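Local coordinates for N-acetylmuramoyl-l-alanine amidase (Bartonella henselae, PDB 3NE8), which probably cleaves the amide bond between N-acetylmuramic acid and L-alanine in peptidoglycan, using a bound zinc ion, and so helps remodel the wall during cell division, at residues 32-36 / 209-213; 59-63 / 119-125; 75-80 / 184-189; 89-93 / 195-199. All blocks are in the same frame, centred on the assembly; numbering follows the deposited sequence.

Contact 1 (32-36 / 209-213); sequences TLAFA and RKQMA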
loop_
_atom_site.group_PDB
_atom_site.type_symbol
_atom_site.label_atom_id
_atom_site.label_comp_id
_atom_site.label_asym_id
_atom_site.label_seq_id
_atom_site.Cartn_x
_atom_site.Cartn_y
_atom_site.Cartn_z
ATOM N N THR A 32 2.181 24.545 -13.852
ATOM C CA THR A 32 2.000 23.097 -13.878
ATOM C C THR A 32 2.893 22.438 -14.944
ATOM O O THR A 32 3.423 21.353 -14.712
ATOM C CB THR A 32 0.540 22.700 -14.121
ATOM O OG1 THR A 32 0.141 23.172 -15.419
ATOM C CG2 THR A 32 -0.380 23.258 -13.027
ATOM N N LEU A 33 3.047 23.082 -16.108
ATOM C CA LEU A 33 3.932 22.567 -17.153
ATOM C C LEU A 33 5.377 22.575 -16.660
ATOM O O LEU A 33 6.104 21.594 -16.849
ATOM C CB LEU A 33 3.767 23.365 -18.450
ATOM C CG LEU A 33 4.605 22.920 -19.651
ATOM C CD1 LEU A 33 4.302 21.478 -20.032
ATOM C CD2 LEU A 33 4.357 23.841 -20.834
ATOM N N ALA A 34 5.791 23.665 -16.010
ATOM C CA ALA A 34 7.160 23.751 -15.505
ATOM C C ALA A 34 7.395 22.674 -14.450
ATOM O O ALA A 34 8.456 22.052 -14.383
ATOM C CB ALA A 34 7.439 25.140 -14.926
ATOM N N PHE A 35 6.416 22.479 -13.576
ATOM C CA PHE A 35 6.551 21.458 -12.545
ATOM C C PHE A 35 6.616 20.061 -13.162
ATOM O O PHE A 35 7.427 19.227 -12.746
ATOM C CB PHE A 35 5.424 21.542 -11.518
ATOM C CG PHE A 35 5.657 20.652 -10.331
ATOM C CD1 PHE A 35 6.382 21.116 -9.244
ATOM C CD2 PHE A 35 5.223 19.338 -10.337
ATOM C CE1 PHE A 35 6.631 20.294 -8.156
ATOM C CE2 PHE A 35 5.477 18.507 -9.248
ATOM C CZ PHE A 35 6.181 18.994 -8.164
ATOM N N ALA A 36 5.746 19.788 -14.127
ATOM C CA ALA A 36 5.752 18.494 -14.800
ATOM C C ALA A 36 7.105 18.228 -15.444
ATOM O O ALA A 36 7.616 17.103 -15.376
ATOM C CB ALA A 36 4.640 18.416 -15.838
ATOM N N ARG A 209 10.399 24.204 -6.313
ATOM C CA ARG A 209 9.661 23.271 -7.159
ATOM C C ARG A 209 10.467 21.994 -7.421
ATOM O O ARG A 209 9.923 20.884 -7.384
ATOM C CB ARG A 209 9.225 23.914 -8.484
ATOM C CG ARG A 209 8.170 25.001 -8.338
ATOM C CD ARG A 209 7.464 25.340 -9.665
ATOM N NE ARG A 209 8.396 25.568 -10.778
ATOM C CZ ARG A 209 8.832 26.762 -11.180
ATOM N NH1 ARG A 209 8.431 27.882 -10.577
ATOM N NH2 ARG A 209 9.688 26.843 -12.187
ATOM N N LYS A 210 11.760 22.150 -7.679
ATOM C CA LYS A 210 12.642 21.009 -7.896
ATOM C C LYS A 210 12.703 20.107 -6.661
ATOM O O LYS A 210 12.677 18.882 -6.777
ATOM C CB LYS A 210 14.048 21.492 -8.270
ATOM C CG LYS A 210 15.031 20.373 -8.565
ATOM C CD LYS A 210 16.395 20.934 -8.929
ATOM C CE LYS A 210 17.346 19.837 -9.377
ATOM N NZ LYS A 210 18.606 20.407 -9.933
ATOM N N GLN A 211 12.778 20.706 -5.481
ATOM C CA GLN A 211 12.821 19.921 -4.249
ATOM C C GLN A 211 11.537 19.117 -4.060
ATOM O O GLN A 211 11.573 17.952 -3.652
ATOM C CB GLN A 211 13.089 20.827 -3.051
ATOM C CG GLN A 211 14.509 21.392 -3.076
ATOM C CD GLN A 211 14.734 22.513 -2.082
ATOM O OE1 GLN A 211 13.845 22.865 -1.309
ATOM N NE2 GLN A 211 15.934 23.084 -2.100
HETATM N N MSE A 212 10.396 19.714 -4.378
HETATM C CA MSE A 212 9.147 18.980 -4.273
HETATM C C MSE A 212 9.081 17.876 -5.317
HETATM O O MSE A 212 8.636 16.763 -5.022
HETATM C CB MSE A 212 7.932 19.905 -4.379
HETATM C CG MSE A 212 6.622 19.159 -4.222
HETATM SE SE MSE A 212 5.082 20.346 -4.066
HETATM C CE MSE A 212 3.673 19.016 -4.100
ATOM N N ALA A 213 9.503 18.183 -6.541
ATOM C CA ALA A 213 9.531 17.177 -7.589
ATOM C C ALA A 213 10.428 16.002 -7.203
ATOM O O ALA A 213 10.093 14.849 -7.471
ATOM C CB ALA A 213 9.981 17.806 -8.910
HETATM O O HOH W 1 9.511 23.376 -11.975
#
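Phe35 of helix 28-45 fills a helix-helix interface by reaching Arg209, Met212 and Ala213 of helix 206-227, where the axes of the two short segments pass 10.4 Å apart at a crossing angle of -54°. The aromatic ring bridges much of this distance: with CG opposite the backbone N (chi1 -171°), it extends from its own helix onto one turn of the other. Phe35 CE1 lies 3.4 Å from Arg209 O and CZ lies 3.8 Å from Ala213 N, an oblique approach to two atoms already joined by a backbone hydrogen bond of helix 206-227. Met212, modelled as selenomethionine, brings CG up to the ring edge, 4.0 Å from Phe35 CZ. Its SE atom is 5.3 Å from the centre of the Phe35 ring, an oblique Met-aromatic contact. The Arg209 and Phe35 side chains run antiparallel past each other, and Arg209 ends with NH2 3.9 Å from Ala34 CB. A water in the guanidinium plane accepts from Arg209 NE at 2.7 Å and donates weakly to Ala34 O, while Arg209 NH1 bonds to Leu203 O at the end of the preceding helix. Phe35 also touches Ile81 of strand 77-82 and Ile191. With an aromatic ring at its centre and a water-bridged arginine beside it, the interface is typical of an alpha/beta fold in which helices pack beside each other on one face of a central sheet.

Contact 2 (59-63 / 119-125); sequences IFLRL and DLLDGLP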
loop_
_atom_site.group_PDB
_atom_site.type_symbol
_atom_site.label_atom_id
_atom_site.label_comp_id
_atom_site.label_asym_id
_atom_site.label_seq_id
_atom_site.Cartn_x
_atom_site.Cartn_y
_atom_site.Cartn_z
ATOM N N ILE A 59 -1.069 23.923 -24.935
ATOM C CA ILE A 59 -2.278 23.568 -25.661
ATOM C C ILE A 59 -3.373 23.209 -24.667
ATOM O O ILE A 59 -3.099 22.798 -23.534
ATOM C CB ILE A 59 -2.064 22.362 -26.605
ATOM C CG1 ILE A 59 -1.490 21.166 -25.840
ATOM C CG2 ILE A 59 -1.172 22.743 -27.778
ATOM C CD1 ILE A 59 -1.522 19.857 -26.612
ATOM N N PHE A 60 -4.615 23.353 -25.111
ATOM C CA PHE A 60 -5.792 22.991 -24.333
ATOM C C PHE A 60 -6.136 21.519 -24.577
ATOM O O PHE A 60 -6.143 21.066 -25.721
ATOM C CB PHE A 60 -6.968 23.886 -24.751
ATOM C CG PHE A 60 -8.277 23.568 -24.058
ATOM C CD1 PHE A 60 -8.608 24.191 -22.859
ATOM C CD2 PHE A 60 -9.173 22.655 -24.599
ATOM C CE1 PHE A 60 -9.808 23.912 -22.215
ATOM C CE2 PHE A 60 -10.371 22.368 -23.950
ATOM C CZ PHE A 60 -10.689 22.999 -22.769
ATOM N N LEU A 61 -6.424 20.783 -23.505
ATOM C CA LEU A 61 -6.890 19.400 -23.604
ATOM C C LEU A 61 -8.080 19.191 -22.697
ATOM O O LEU A 61 -8.052 19.558 -21.523
ATOM C CB LEU A 61 -5.798 18.421 -23.171
ATOM C CG LEU A 61 -4.547 18.280 -24.033
ATOM C CD1 LEU A 61 -3.539 17.364 -23.327
ATOM C CD2 LEU A 61 -4.899 17.745 -25.402
ATOM N N ARG A 62 -9.130 18.589 -23.238
ATOM C CA ARG A 62 -10.236 18.147 -22.404
ATOM C C ARG A 62 -9.760 17.093 -21.407
ATOM O O ARG A 62 -8.812 16.345 -21.666
ATOM C CB ARG A 62 -11.362 17.596 -23.271
ATOM C CG ARG A 62 -12.054 18.687 -24.085
ATOM C CD ARG A 62 -13.534 18.530 -24.072
ATOM N NE ARG A 62 -14.249 19.781 -24.319
ATOM C CZ ARG A 62 -15.552 19.892 -24.124
ATOM N NH1 ARG A 62 -16.230 18.840 -23.680
ATOM N NH2 ARG A 62 -16.180 21.033 -24.354
ATOM N N LEU A 63 -10.432 17.024 -20.267
ATOM C CA LEU A 63 -10.040 16.080 -19.225
ATOM C C LEU A 63 -10.066 14.632 -19.730
ATOM O O LEU A 63 -9.156 13.844 -19.425
ATOM C CB LEU A 63 -10.911 16.264 -17.983
ATOM C CG LEU A 63 -10.846 17.670 -17.366
ATOM C CD1 LEU A 63 -11.639 17.707 -16.067
ATOM C CD2 LEU A 63 -9.411 18.127 -17.134
ATOM N N ASP A 119 -13.424 22.163 -18.956
ATOM C CA ASP A 119 -13.657 21.633 -20.299
ATOM C C ASP A 119 -14.454 22.620 -21.144
ATOM O O ASP A 119 -14.265 22.706 -22.359
ATOM C CB ASP A 119 -14.471 20.340 -20.251
ATOM C CG ASP A 119 -13.637 19.108 -19.960
ATOM O OD1 ASP A 119 -12.394 19.151 -20.042
ATOM O OD2 ASP A 119 -14.266 18.068 -19.681
ATOM N N LEU A 120 -15.368 23.340 -20.501
ATOM C CA LEU A 120 -16.292 24.212 -21.219
ATOM C C LEU A 120 -15.619 25.453 -21.778
ATOM O O LEU A 120 -16.232 26.179 -22.555
ATOM C CB LEU A 120 -17.451 24.627 -20.313
ATOM C CG LEU A 120 -18.304 23.488 -19.751
ATOM C CD1 LEU A 120 -19.432 24.023 -18.868
ATOM C CD2 LEU A 120 -18.868 22.619 -20.864
ATOM N N LEU A 121 -14.360 25.686 -21.415
ATOM C CA LEU A 121 -13.666 26.887 -21.875
ATOM C C LEU A 121 -13.364 26.890 -23.374
ATOM O O LEU A 121 -13.020 27.935 -23.931
ATOM C CB LEU A 121 -12.384 27.118 -21.073
ATOM C CG LEU A 121 -12.616 27.434 -19.594
ATOM C CD1 LEU A 121 -11.297 27.385 -18.823
ATOM C CD2 LEU A 121 -13.315 28.774 -19.406
ATOM N N ASP A 122 -13.494 25.740 -24.034
ATOM C CA ASP A 122 -13.369 25.720 -25.493
ATOM C C ASP A 122 -14.685 26.118 -26.165
ATOM O O ASP A 122 -14.769 26.227 -27.393
ATOM C CB ASP A 122 -12.865 24.366 -26.015
ATOM C CG ASP A 122 -13.770 23.204 -25.643
ATOM O OD1 ASP A 122 -14.929 23.433 -25.235
ATOM O OD2 ASP A 122 -13.299 22.047 -25.774
ATOM N N GLY A 123 -15.711 26.374 -25.364
ATOM C CA GLY A 123 -17.009 26.772 -25.877
ATOM C C GLY A 123 -17.777 25.655 -26.559
ATOM O O GLY A 123 -18.787 25.910 -27.209
ATOM N N LEU A 124 -17.319 24.417 -26.402
ATOM C CA LEU A 124 -18.046 23.269 -26.936
ATOM C C LEU A 124 -18.857 22.613 -25.817
ATOM O O LEU A 124 -18.604 22.862 -24.641
ATOM C CB LEU A 124 -17.081 22.267 -27.566
ATOM C CG LEU A 124 -16.090 22.814 -28.599
ATOM C CD1 LEU A 124 -15.306 21.672 -29.239
ATOM C CD2 LEU A 124 -16.779 23.651 -29.663
ATOM N N PRO A 125 -19.855 21.795 -26.180
ATOM C CA PRO A 125 -20.714 21.175 -25.163
ATOM C C PRO A 125 -19.969 20.241 -24.204
ATOM O O PRO A 125 -18.890 19.740 -24.510
ATOM C CB PRO A 125 -21.733 20.392 -25.999
ATOM C CG PRO A 125 -21.741 21.083 -27.326
ATOM C CD PRO A 125 -20.317 21.500 -27.545
HETATM O O HOH W 2 -10.033 20.783 -19.886
#
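The Arg62 guanidinium carries Asp119 on one face, with CB of Asp119 over its centre; at its edge, in plane, lie the Asp122 carboxylate and Leu124 O, while Pro125 O is tilted from the plane. The Asp119 carboxylate is tilted only 8° from the guanidinium plane, a stacked arrangement, whereas that of Asp122 is nearly coplanar with it. The Phe60 ring presents its edge to Asp119, CZ lying 3.6 Å from O, and Asp122 OD2 approaches the same ring obliquely. Arg62 binds Asp122 in a salt bridge, one nitrogen to each oxygen: NE donates to OD2 at 2.9 Å, and NH2 to the syn lone pair of OD1 at 2.8 Å, almost straight at 172°. Arg62 NH1 adds a bond to Pro125 O at 2.9 Å, while NH2 reaches both carbonyls weakly. Asp119 OD1 accepts from Leu63 N at 2.9 Å, at the start of helix 63-72, and from a water that also donates to Leu61 O. With CG between its backbone N and carbonyl carbon (chi1 59°), Asp122 also offers OD1 to Leu124 N, 2.8 Å away and above the carboxylate plane. That bond makes an Asx turn, and the whole is a surface loop-loop junction built on a bidentate arginine-aspartate salt bridge.

Contact 3 (75-80 / 184-189); sequences ADLFIS and VPSVLI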
loop_
_atom_site.group_PDB
_atom_site.type_symbol
_atom_site.label_atom_id
_atom_site.label_comp_id
_atom_site.label_asym_id
_atom_site.label_seq_id
_atom_site.Cartn_x
_atom_site.Cartn_y
_atom_site.Cartn_z
ATOM N N ALA A 75 -0.032 3.396 -18.929
ATOM C CA ALA A 75 0.545 3.954 -17.714
ATOM C C ALA A 75 0.304 3.062 -16.510
ATOM O O ALA A 75 -0.766 2.476 -16.370
ATOM C CB ALA A 75 -0.034 5.336 -17.435
ATOM N N ASP A 76 1.309 2.982 -15.640
ATOM C CA ASP A 76 1.173 2.370 -14.322
ATOM C C ASP A 76 0.736 3.370 -13.257
ATOM O O ASP A 76 0.356 2.983 -12.151
ATOM C CB ASP A 76 2.504 1.747 -13.910
ATOM C CG ASP A 76 2.946 0.653 -14.854
ATOM O OD1 ASP A 76 2.151 -0.289 -15.080
ATOM O OD2 ASP A 76 4.086 0.728 -15.366
ATOM N N LEU A 77 0.804 4.656 -13.578
ATOM C CA LEU A 77 0.481 5.728 -12.643
ATOM C C LEU A 77 0.242 6.991 -13.454
ATOM O O LEU A 77 0.955 7.253 -14.430
ATOM C CB LEU A 77 1.643 5.945 -11.661
ATOM C CG LEU A 77 1.498 7.081 -10.644
ATOM C CD1 LEU A 77 0.302 6.886 -9.710
ATOM C CD2 LEU A 77 2.779 7.233 -9.839
ATOM N N PHE A 78 -0.746 7.772 -13.035
ATOM C CA PHE A 78 -1.140 9.026 -13.664
ATOM C C PHE A 78 -1.202 10.092 -12.577
ATOM O O PHE A 78 -1.854 9.894 -11.544
ATOM C CB PHE A 78 -2.511 8.855 -14.324
ATOM C CG PHE A 78 -3.068 10.114 -14.929
ATOM C CD1 PHE A 78 -2.571 10.610 -16.126
ATOM C CD2 PHE A 78 -4.096 10.808 -14.302
ATOM C CE1 PHE A 78 -3.103 11.763 -16.707
ATOM C CE2 PHE A 78 -4.616 11.969 -14.858
ATOM C CZ PHE A 78 -4.119 12.444 -16.074
ATOM N N ILE A 79 -0.515 11.211 -12.799
ATOM C CA ILE A 79 -0.471 12.306 -11.836
ATOM C C ILE A 79 -0.878 13.600 -12.527
ATOM O O ILE A 79 -0.197 14.051 -13.454
ATOM C CB ILE A 79 0.946 12.473 -11.242
ATOM C CG1 ILE A 79 1.433 11.167 -10.593
ATOM C CG2 ILE A 79 0.960 13.613 -10.242
ATOM C CD1 ILE A 79 2.881 11.212 -10.128
ATOM N N SER A 80 -1.984 14.186 -12.086
ATOM C CA SER A 80 -2.412 15.473 -12.611
ATOM C C SER A 80 -1.924 16.560 -11.668
ATOM O O SER A 80 -2.140 16.489 -10.449
ATOM C CB SER A 80 -3.932 15.518 -12.743
ATOM O OG SER A 80 -4.354 16.688 -13.439
ATOM N N VAL A 184 -5.941 2.826 -14.379
ATOM C CA VAL A 184 -4.665 3.483 -14.112
ATOM C C VAL A 184 -4.753 4.208 -12.775
ATOM O O VAL A 184 -5.572 5.109 -12.622
ATOM C CB VAL A 184 -4.296 4.518 -15.211
ATOM C CG1 VAL A 184 -2.950 5.145 -14.905
ATOM C CG2 VAL A 184 -4.318 3.891 -16.596
ATOM N N PRO A 185 -3.912 3.823 -11.802
ATOM C CA PRO A 185 -3.913 4.540 -10.522
ATOM C C PRO A 185 -3.672 6.019 -10.788
ATOM O O PRO A 185 -2.761 6.342 -11.565
ATOM C CB PRO A 185 -2.735 3.905 -9.768
ATOM C CG PRO A 185 -2.658 2.515 -10.339
ATOM C CD PRO A 185 -2.968 2.690 -11.807
ATOM N N SER A 186 -4.459 6.898 -10.169
ATOM C CA SER A 186 -4.470 8.317 -10.512
ATOM C C SER A 186 -4.593 9.179 -9.274
ATOM O O SER A 186 -5.438 8.904 -8.397
ATOM C CB SER A 186 -5.662 8.628 -11.437
ATOM O OG SER A 186 -5.586 7.916 -12.663
ATOM N N VAL A 187 -3.783 10.236 -9.209
ATOM C CA VAL A 187 -3.932 11.240 -8.170
ATOM C C VAL A 187 -3.837 12.627 -8.784
ATOM O O VAL A 187 -3.245 12.809 -9.861
ATOM C CB VAL A 187 -2.863 11.106 -7.047
ATOM C CG1 VAL A 187 -2.924 9.728 -6.392
ATOM C CG2 VAL A 187 -1.456 11.404 -7.570
ATOM N N LEU A 188 -4.390 13.607 -8.082
ATOM C CA LEU A 188 -4.258 15.006 -8.442
ATOM C C LEU A 188 -3.475 15.688 -7.332
ATOM O O LEU A 188 -3.866 15.637 -6.159
ATOM C CB LEU A 188 -5.637 15.645 -8.633
ATOM C CG LEU A 188 -5.668 17.099 -9.115
ATOM C CD1 LEU A 188 -6.938 17.359 -9.912
ATOM C CD2 LEU A 188 -5.525 18.090 -7.977
ATOM N N ILE A 189 -2.349 16.295 -7.679
ATOM C CA ILE A 189 -1.516 16.957 -6.684
ATOM C C ILE A 189 -1.607 18.455 -6.853
ATOM O O ILE A 189 -1.346 18.981 -7.938
ATOM C CB ILE A 189 -0.048 16.530 -6.787
ATOM C CG1 ILE A 189 0.066 15.021 -6.569
ATOM C CG2 ILE A 189 0.805 17.291 -5.771
ATOM C CD1 ILE A 189 1.485 14.487 -6.633
#
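Two neighbouring parallel strands pair here in the middle of the mixed central sheet, Phe78 standing beside Ser186, Ile79 beside Val187 and Ser80 beside Leu188. The axes of the short strands 77-80 and 186-189 come within 4.7 Å and differ in direction by 22°. Four backbone hydrogen bonds join them in the staggered pattern of parallel strands: Phe78 N to Pro185 O at 2.9 Å, Val187 N to Phe78 O at 3.0 Å, Ser80 N to Val187 O at 2.9 Å and Ile189 N to Ser80 O at 2.8 Å. Ahead of the first bond, Pro185 lays its ring against the peptide of Asp76, with CD 3.4 Å from Asp76 O, and Val184 CG1 packs on Ala75 CB and Phe78 CB. Ser186 OG, held beside its own backbone N (chi1 -62°), turns back to Val184 O in a 2.8 Å bond from above the carbonyl plane, which places OG beside the CB of Phe78. On the opposite face Ile79 packs alongside Val187, and Ile79 CG2 meets Ile189 CD1 at 3.8 Å. Ser80 OG is hydrogen-bonded to Asp10 and to His82, a zinc ligand, so it belongs to the second shell of the metal site. Strand 5-11 bonds to the other side of strand 77-82 and strand 94-99 continues the sheet beyond strand 186-190, while Phe151 of helix 135-161 and Ile220 of helix 206-227 cover the face bearing Ile79.

Contact 4 (89-93 / 195-199); sequences HSLRG and SNKED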
loop_
_atom_site.group_PDB
_atom_site.type_symbol
_atom_site.label_atom_id
_atom_site.label_comp_id
_atom_site.label_asym_id
_atom_site.label_seq_id
_atom_site.Cartn_x
_atom_site.Cartn_y
_atom_site.Cartn_z
ATOM N N HIS A 89 -8.772 31.790 1.136
ATOM C CA HIS A 89 -7.443 32.257 0.738
ATOM C C HIS A 89 -6.357 31.946 1.771
ATOM O O HIS A 89 -5.166 32.009 1.471
ATOM C CB HIS A 89 -7.467 33.763 0.462
ATOM C CG HIS A 89 -7.541 34.604 1.700
ATOM N ND1 HIS A 89 -8.724 35.126 2.178
ATOM C CD2 HIS A 89 -6.577 35.007 2.562
ATOM C CE1 HIS A 89 -8.486 35.814 3.280
ATOM N NE2 HIS A 89 -7.192 35.756 3.536
ATOM N N SER A 90 -6.769 31.625 2.995
ATOM C CA SER A 90 -5.816 31.345 4.068
ATOM C C SER A 90 -5.290 29.912 3.993
ATOM O O SER A 90 -4.303 29.564 4.648
ATOM C CB SER A 90 -6.462 31.592 5.434
ATOM O OG SER A 90 -7.614 30.783 5.597
ATOM N N LEU A 91 -5.969 29.085 3.206
ATOM C CA LEU A 91 -5.584 27.693 3.009
ATOM C C LEU A 91 -4.362 27.592 2.105
ATOM O O LEU A 91 -4.292 28.218 1.040
ATOM C CB LEU A 91 -6.747 26.900 2.409
ATOM C CG LEU A 91 -7.807 26.353 3.370
ATOM C CD1 LEU A 91 -9.155 26.227 2.689
ATOM C CD2 LEU A 91 -7.370 25.010 3.905
ATOM N N ARG A 92 -3.384 26.805 2.529
ATOM C CA ARG A 92 -2.165 26.668 1.751
ATOM C C ARG A 92 -1.501 25.339 2.046
ATOM O O ARG A 92 -1.803 24.681 3.054
ATOM C CB ARG A 92 -1.198 27.810 2.061
ATOM C CG ARG A 92 -0.773 27.875 3.513
ATOM C CD ARG A 92 0.285 28.942 3.729
ATOM N NE ARG A 92 1.515 28.627 3.011
ATOM C CZ ARG A 92 2.728 29.004 3.401
ATOM N NH1 ARG A 92 2.881 29.717 4.511
ATOM N NH2 ARG A 92 3.789 28.665 2.682
ATOM N N GLY A 93 -0.602 24.938 1.157
ATOM C CA GLY A 93 0.177 23.731 1.348
ATOM C C GLY A 93 -0.118 22.655 0.325
ATOM O O GLY A 93 -1.204 22.595 -0.258
ATOM N N SER A 195 -4.262 30.984 -4.749
ATOM C CA SER A 195 -5.109 31.890 -3.978
ATOM C C SER A 195 -4.426 32.363 -2.699
ATOM O O SER A 195 -4.894 33.300 -2.056
ATOM C CB SER A 195 -6.452 31.229 -3.648
ATOM O OG SER A 195 -6.285 29.856 -3.323
ATOM N N ASN A 196 -3.333 31.708 -2.324
ATOM C CA ASN A 196 -2.586 32.071 -1.125
ATOM C C ASN A 196 -1.251 32.709 -1.486
ATOM O O ASN A 196 -0.493 32.166 -2.290
ATOM C CB ASN A 196 -2.352 30.834 -0.257
ATOM C CG ASN A 196 -1.558 31.149 0.981
ATOM O OD1 ASN A 196 -0.328 31.123 0.970
ATOM N ND2 ASN A 196 -2.261 31.480 2.064
ATOM N N LYS A 197 -0.968 33.865 -0.892
ATOM C CA LYS A 197 0.192 34.663 -1.278
ATOM C C LYS A 197 1.514 33.993 -0.957
ATOM O O LYS A 197 2.489 34.159 -1.692
ATOM C CB LYS A 197 0.144 36.027 -0.593
ATOM C CG LYS A 197 -1.076 36.828 -0.957
ATOM C CD LYS A 197 -0.915 37.446 -2.329
ATOM C CE LYS A 197 -2.201 38.096 -2.793
ATOM N NZ LYS A 197 -3.207 37.062 -3.165
ATOM N N GLU A 198 1.557 33.256 0.148
ATOM C CA GLU A 198 2.768 32.550 0.530
ATOM C C GLU A 198 3.031 31.376 -0.410
ATOM O O GLU A 198 4.168 31.151 -0.835
ATOM C CB GLU A 198 2.696 32.088 1.986
ATOM C CG GLU A 198 2.697 33.233 2.985
ATOM C CD GLU A 198 3.927 34.108 2.857
ATOM O OE1 GLU A 198 5.032 33.568 2.625
ATOM O OE2 GLU A 198 3.790 35.341 2.996
ATOM N N ASP A 199 1.988 30.620 -0.744
ATOM C CA ASP A 199 2.154 29.552 -1.726
ATOM C C ASP A 199 2.618 30.109 -3.071
ATOM O O ASP A 199 3.442 29.491 -3.744
ATOM C CB ASP A 199 0.869 28.734 -1.903
ATOM C CG ASP A 199 0.717 27.642 -0.856
ATOM O OD1 ASP A 199 1.478 27.640 0.141
ATOM O OD2 ASP A 199 -0.172 26.786 -1.021
HETATM O O HOH W 3 -6.019 29.449 -0.729
HETATM O O HOH W 4 2.932 25.962 1.768
#
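Charge pairs Arg92 with Asp199, the NE of Arg92 donating to OD1 of Asp199 at 3.0 Å in a salt bridge. Arg92 starts with CG between its backbone N and carbonyl carbon (chi1 60°), and a bend at chi3 brings NE to the aspartate. The aspartate oxygen lies near the guanidinium plane, but the arginine meets it from above the carboxylate plane, the two planes being 74° apart. A water donates to the same OD1 and accepts weakly from Arg92 NH2. Backbone and amide hydrogen bonds carry the rest. Gly93 N gives an almost straight bond of 2.9 Å to the syn lone pair of Asp199 OD2, which also accepts from Tyr193 N. Asn196, the N-cap of helix 197-203, uses both ends of its amide: ND2 donates to His89 O at 3.0 Å, in the carbonyl plane, and OD1 accepts from Asp199 N at 2.9 Å. A second water links Leu91 O to Ser195 OG, which is itself bonded to Ile86 N. Packing adds Glu198 CB, centred over one face of the Arg92 guanidinium, 3.4 Å from CZ. With two backbone N-H groups and an arginine turned to its buried carboxylate, Asp199 is probably ionised, and the capping amide couples the loop directly to the start of the helix.

How the contacts relate
From the N terminus, helix 28-45 opens contact 1, which closes only when helix 206-227 is reached, so the other three contacts all lie within its span. Contact 2 closes first, joining the loop before helix 63-72 to the one after helix 106-116. Between its segments, contacts 3 and 4 begin, and both close after it, so each crosses contact 2. Contacts 3 and 4 also cross each other: strands 77-82 and 186-190 pair in the central sheet, then the loop before strand 94-99 meets the start of helix 197-203. Contacts 1 and 3 touch directly, Met212 CE lying 3.7 Å from Ile189 CG2, joining the helix layer to the sheet.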